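Local coordinates for ancestral D-type dye decolorizing peroxidase (Geotrichum candidum, PDB 7ANV), which probably uses its haem iron to oxidise dyes and other substrates with hydrogen peroxide, as dye-decolorizing peroxidases do, at residues A32-H37 and V80-S85; I144-D149 and K156-I161. All blocks are in the same frame, centred on the assembly; numbering follows the deposited sequence.

Contact 1. Residues A32-H37 and V80-S85; sequences AAFRKH and VNIAFS
Phe34 and Phe84 reach for each other from opposite directions, bridging backbones that stay far apart: even their own CA atoms are 12.5 Å from each other. The closest approach is Phe34 CZ to Phe84 CE1 at 3.6 Å, with Phe34 CE2 also 3.8 Å from Phe84 CE1. The rings touch by their edges, close to perpendicular (87°), with the CZ of Phe34 arriving in the plane of the Phe84 ring and the centroids 6.0 Å apart. Ile82 adds a looser touch from the same side of the strand, its CD1 lying 4.5 Å from Phe34 CZ at the edge of that ring. No hydrogen bond crosses; the contact is wholly apolar and buried.

Phe34 spans the gap because its CG extends anti to the backbone N (chi1 177°), carrying the ring away from the helix. Further out, Leu92 of helix 86-92 touches both phenylalanines, and Phe486 near the C terminus meets the Phe84 ring. Ser85 caps the start of helix 86-92, its OG bonded to Gly88 N. This is plain hydrophobic packing of a helix on a sheet within the dimeric alpha+beta barrel domain: within 32-37, Phe34 is the residue that reaches the C-terminal part of strand 78-84, where Phe84 also bonds through its backbone to Phe475 of strand 466-476.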
loop_
_atom_site.group_PDB
_atom_site.type_symbol
_atom_site.label_atom_id
_atom_site.label_comp_id
_atom_site.label_asym_id
_atom_site.label_seq_id
_atom_site.Cartn_x
_atom_site.Cartn_y
_atom_site.Cartn_z
ATOM N N ALA A 32 28.779 -12.018 9.802
ATOM C CA ALA A 32 29.813 -11.187 10.457
ATOM C C ALA A 32 30.203 -10.044 9.531
ATOM O O ALA A 32 30.210 -8.870 9.978
ATOM C CB ALA A 32 30.992 -12.019 10.844
ATOM N N ALA A 33 30.406 -10.332 8.249
ATOM C CA ALA A 33 30.813 -9.279 7.300
ATOM C C ALA A 33 29.657 -8.310 7.112
ATOM O O ALA A 33 29.890 -7.097 7.051
ATOM C CB ALA A 33 31.247 -9.876 5.992
ATOM N N PHE A 34 28.433 -8.826 7.033
ATOM C CA PHE A 34 27.230 -7.989 6.826
ATOM C C PHE A 34 27.105 -6.949 7.951
ATOM O O PHE A 34 26.829 -5.771 7.704
ATOM C CB PHE A 34 25.959 -8.827 6.732
ATOM C CG PHE A 34 24.734 -7.953 6.599
ATOM C CD1 PHE A 34 24.335 -7.467 5.360
ATOM C CD2 PHE A 34 24.005 -7.567 7.715
ATOM C CE1 PHE A 34 23.224 -6.641 5.236
ATOM C CE2 PHE A 34 22.938 -6.694 7.595
ATOM C CZ PHE A 34 22.511 -6.265 6.355
ATOM N N ARG A 35 27.344 -7.365 9.186
ATOM C CA ARG A 35 27.191 -6.462 10.344
ATOM C C ARG A 35 28.268 -5.374 10.264
ATOM O O ARG A 35 27.962 -4.228 10.632
ATOM C CB ARG A 35 27.164 -7.244 11.657
ATOM C CG ARG A 35 25.997 -8.212 11.782
ATOM C CD ARG A 35 25.933 -8.878 13.152
ATOM N NE ARG A 35 25.539 -7.911 14.173
ATOM C CZ ARG A 35 25.934 -7.908 15.458
ATOM N NH1 ARG A 35 26.754 -8.839 15.940
ATOM N NH2 ARG A 35 25.508 -6.948 16.267
ATOM N N LYS A 36 29.469 -5.677 9.772
ATOM C CA LYS A 36 30.556 -4.667 9.612
ATOM C C LYS A 36 30.180 -3.713 8.495
ATOM O O LYS A 36 30.309 -2.482 8.693
ATOM C CB LYS A 36 31.888 -5.327 9.232
ATOM C CG LYS A 36 32.501 -6.130 10.357
ATOM C CD LYS A 36 32.696 -5.298 11.609
ATOM C CE LYS A 36 33.673 -5.923 12.580
ATOM N NZ LYS A 36 33.350 -5.550 13.974
ATOM N N HIS A 37 29.733 -4.261 7.358
ATOM C CA HIS A 37 29.309 -3.478 6.170
ATOM C C HIS A 37 28.186 -2.511 6.526
ATOM O O HIS A 37 28.212 -1.351 6.079
ATOM C CB HIS A 37 28.890 -4.412 5.037
ATOM C CG HIS A 37 30.036 -5.186 4.478
ATOM N ND1 HIS A 37 29.858 -6.269 3.630
ATOM C CD2 HIS A 37 31.376 -5.025 4.630
ATOM C CE1 HIS A 37 31.053 -6.722 3.292
ATOM N NE2 HIS A 37 31.995 -5.987 3.883
ATOM N N VAL A 80 17.433 6.445 0.942
ATOM C CA VAL A 80 17.829 5.029 1.194
ATOM C C VAL A 80 17.216 4.584 2.504
ATOM O O VAL A 80 17.423 5.255 3.504
ATOM C CB VAL A 80 19.355 4.826 1.259
ATOM C CG1 VAL A 80 19.698 3.341 1.441
ATOM C CG2 VAL A 80 20.003 5.389 0.013
ATOM N N ASN A 81 16.504 3.452 2.495
ATOM C CA ASN A 81 16.040 2.801 3.740
ATOM C C ASN A 81 16.378 1.312 3.621
ATOM O O ASN A 81 16.664 0.804 2.515
ATOM C CB ASN A 81 14.527 2.970 3.968
ATOM C CG ASN A 81 14.056 4.250 4.628
ATOM O OD1 ASN A 81 12.918 4.314 5.092
ATOM N ND2 ASN A 81 14.888 5.265 4.715
ATOM N N ILE A 82 16.329 0.626 4.749
ATOM C CA ILE A 82 16.601 -0.821 4.813
ATOM C C ILE A 82 15.638 -1.475 5.793
ATOM O O ILE A 82 15.361 -0.918 6.871
ATOM C CB ILE A 82 18.073 -1.097 5.168
ATOM C CG1 ILE A 82 18.406 -2.577 4.985
ATOM C CG2 ILE A 82 18.434 -0.561 6.568
ATOM C CD1 ILE A 82 19.874 -2.902 5.049
ATOM N N ALA A 83 15.230 -2.703 5.456
ATOM C CA ALA A 83 14.281 -3.460 6.291
ATOM C C ALA A 83 14.686 -4.930 6.222
ATOM O O ALA A 83 15.233 -5.369 5.204
ATOM C CB ALA A 83 12.845 -3.233 5.882
ATOM N N PHE A 84 14.318 -5.667 7.257
ATOM C CA PHE A 84 14.741 -7.066 7.487
ATOM C C PHE A 84 13.500 -7.927 7.632
ATOM O O PHE A 84 12.575 -7.562 8.357
ATOM C CB PHE A 84 15.628 -7.153 8.732
ATOM C CG PHE A 84 16.927 -6.439 8.553
ATOM C CD1 PHE A 84 18.005 -7.067 7.983
ATOM C CD2 PHE A 84 17.059 -5.111 8.940
ATOM C CE1 PHE A 84 19.196 -6.395 7.789
ATOM C CE2 PHE A 84 18.239 -4.432 8.695
ATOM C CZ PHE A 84 19.309 -5.087 8.158
ATOM N N SER A 85 13.532 -9.120 7.038
ATOM C CA SER A 85 12.503 -10.164 7.279
ATOM C C SER A 85 12.871 -10.901 8.569
ATOM O O SER A 85 14.063 -10.845 9.003
ATOM C CB SER A 85 12.448 -11.104 6.090
ATOM O OG SER A 85 13.645 -11.857 6.059
#

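Contact 2. Residues I144-D149 and K156-I161; sequences ILVAGD and KKLQEI
Apolar packing joins Val146 and Ile144, on one face of strand 142-148, to the helix that follows it. Val146 is the central residue and uses both methyls. Its CG2 meets Ile161 CD1 tip to tip at 3.6 Å and also lies 3.7 Å from Leu158 CD2, the branch that brings Leu158 closer to the strand. The two isoleucines lie alongside each other, pointing opposite ways: Ile161 CG2 meets Ile144 CD1 at 3.7 Å, while Ile161 CD1, aimed at Val146, also nears Ile144 CG2.

Lys157 takes part through its aliphatic base: its CG sits 3.7 Å from Val146 CG1, and the chain then bends at chi2 and chi3 to lead the ammonium away. The polar interaction is confined to the helix, where Lys157 NZ forms a salt bridge with Glu160 OE1 at 2.9 Å, on the syn side of the carboxylate.

The axes of segments 144-148 and 156-161 approach to 9.4 Å at 151°; helix 151-164 returns across its own sheet, as in the ferredoxin-like fold of this family. Asp149 OD1 bonds Thr153 OG1, tying the strand end to the helix start. Direct contact between the segments is van der Waals packing, and the lysine charge is paired beyond it.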
loop_
_atom_site.group_PDB
_atom_site.type_symbol
_atom_site.label_atom_id
_atom_site.label_comp_id
_atom_site.label_asym_id
_atom_site.label_seq_id
_atom_site.Cartn_x
_atom_site.Cartn_y
_atom_site.Cartn_z
ATOM N N ILE A 144 16.575 -3.360 0.517
ATOM C CA ILE A 144 17.090 -1.969 0.500
ATOM C C ILE A 144 16.214 -1.235 -0.478
ATOM O O ILE A 144 16.079 -1.687 -1.624
ATOM C CB ILE A 144 18.585 -1.904 0.139
ATOM C CG1 ILE A 144 19.403 -2.696 1.151
ATOM C CG2 ILE A 144 19.041 -0.456 0.072
ATOM C CD1 ILE A 144 20.857 -2.824 0.827
ATOM N N LEU A 145 15.674 -0.103 -0.041
ATOM C CA LEU A 145 14.836 0.798 -0.864
ATOM C C LEU A 145 15.706 1.961 -1.307
ATOM O O LEU A 145 16.298 2.647 -0.434
ATOM C CB LEU A 145 13.738 1.403 0.023
ATOM C CG LEU A 145 12.622 0.545 0.549
ATOM C CD1 LEU A 145 13.135 -0.302 1.713
ATOM C CD2 LEU A 145 11.486 1.475 1.003
ATOM N N VAL A 146 15.779 2.226 -2.586
ATOM C CA VAL A 146 16.501 3.424 -3.074
ATOM C C VAL A 146 15.528 4.231 -3.950
ATOM O O VAL A 146 15.125 3.761 -5.022
ATOM C CB VAL A 146 17.793 3.036 -3.830
ATOM C CG1 VAL A 146 18.580 4.287 -4.181
ATOM C CG2 VAL A 146 18.647 2.052 -3.030
ATOM N N ALA A 147 15.176 5.421 -3.495
ATOM C CA ALA A 147 14.197 6.321 -4.137
ATOM C C ALA A 147 14.962 7.526 -4.699
ATOM O O ALA A 147 15.968 7.907 -4.132
ATOM C CB ALA A 147 13.184 6.740 -3.106
ATOM N N GLY A 148 14.586 8.039 -5.856
ATOM C CA GLY A 148 15.310 9.176 -6.425
ATOM C C GLY A 148 14.506 9.918 -7.457
ATOM O O GLY A 148 13.408 9.476 -7.863
ATOM N N ASP A 149 15.090 11.010 -7.901
ATOM C CA ASP A 149 14.527 11.890 -8.937
ATOM C C ASP A 149 14.637 11.248 -10.326
ATOM O O ASP A 149 13.921 11.682 -11.220
ATOM C CB ASP A 149 15.283 13.211 -8.922
ATOM C CG ASP A 149 16.737 13.032 -9.317
ATOM O OD1 ASP A 149 17.501 12.519 -8.464
ATOM O OD2 ASP A 149 17.087 13.419 -10.460
ATOM N N LYS A 156 23.304 5.233 -9.423
ATOM C CA LYS A 156 24.568 5.685 -8.817
ATOM C C LYS A 156 24.559 5.285 -7.352
ATOM O O LYS A 156 25.572 4.750 -6.845
ATOM C CB LYS A 156 24.700 7.195 -8.996
ATOM C CG LYS A 156 25.955 7.737 -8.342
ATOM C CD LYS A 156 26.210 9.163 -8.723
ATOM C CE LYS A 156 27.648 9.555 -8.499
ATOM N NZ LYS A 156 27.883 10.925 -9.021
ATOM N N LYS A 157 23.442 5.542 -6.658
ATOM C CA LYS A 157 23.369 5.224 -5.219
ATOM C C LYS A 157 23.439 3.693 -5.019
ATOM O O LYS A 157 24.080 3.209 -4.053
ATOM C CB LYS A 157 22.099 5.837 -4.647
ATOM C CG LYS A 157 21.910 5.667 -3.160
ATOM C CD LYS A 157 22.981 6.246 -2.296
ATOM C CE LYS A 157 23.192 7.740 -2.437
ATOM N NZ LYS A 157 24.183 8.218 -1.439
ATOM N N LEU A 158 22.749 2.931 -5.851
ATOM C CA LEU A 158 22.820 1.453 -5.796
ATOM C C LEU A 158 24.264 0.968 -5.990
ATOM O O LEU A 158 24.637 0.004 -5.334
ATOM C CB LEU A 158 21.925 0.865 -6.874
ATOM C CG LEU A 158 20.467 0.789 -6.500
ATOM C CD1 LEU A 158 19.629 0.515 -7.753
ATOM C CD2 LEU A 158 20.261 -0.258 -5.412
ATOM N N GLN A 159 25.061 1.552 -6.892
ATOM C CA GLN A 159 26.470 1.105 -7.066
ATOM C C GLN A 159 27.221 1.352 -5.752
ATOM O O GLN A 159 28.087 0.560 -5.401
ATOM C CB GLN A 159 27.139 1.834 -8.223
ATOM C CG GLN A 159 26.665 1.348 -9.581
ATOM C CD GLN A 159 26.965 -0.129 -9.728
ATOM O OE1 GLN A 159 28.068 -0.614 -9.446
ATOM N NE2 GLN A 159 25.933 -0.871 -10.088
ATOM N N GLU A 160 26.952 2.460 -5.081
ATOM C CA GLU A 160 27.628 2.794 -3.803
ATOM C C GLU A 160 27.237 1.753 -2.740
ATOM O O GLU A 160 28.132 1.233 -2.018
ATOM C CB GLU A 160 27.264 4.230 -3.407
ATOM C CG GLU A 160 27.837 4.634 -2.082
ATOM C CD GLU A 160 27.421 6.032 -1.657
ATOM O OE1 GLU A 160 26.469 6.569 -2.243
ATOM O OE2 GLU A 160 28.031 6.536 -0.704
ATOM N N ILE A 161 25.949 1.444 -2.640
ATOM C CA ILE A 161 25.421 0.462 -1.646
ATOM C C ILE A 161 25.965 -0.927 -1.976
ATOM O O ILE A 161 26.415 -1.601 -1.053
ATOM C CB ILE A 161 23.880 0.474 -1.586
ATOM C CG1 ILE A 161 23.368 1.830 -1.106
ATOM C CG2 ILE A 161 23.373 -0.667 -0.725
ATOM C CD1 ILE A 161 21.910 2.060 -1.428
#

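Contacts 1 and 2 lie in series along the chain, their centres about 14 Å apart, and are built on adjacent strands of one antiparallel sheet with strand order 2-3-1-4, in the ferredoxin-like manner of the dimeric alpha+beta barrel family. Asn81 O probably accepts a hydrogen bond from Leu145 N at 2.9 Å. Ile82 of contact 1 touches Ile144 of contact 2 between the strands. Val80 joins segment 80-85 to contact 2: its CG2 is 3.7 Å from Lys157 CG, its CG1 3.8 Å from Ile161 CD1. Helix 31-41 reaches strand 78-84, while 151-164 packs on 142-148 and also touches 78-84. Neither contact includes a haem-pocket residue; that pocket draws on residues from 193 onward.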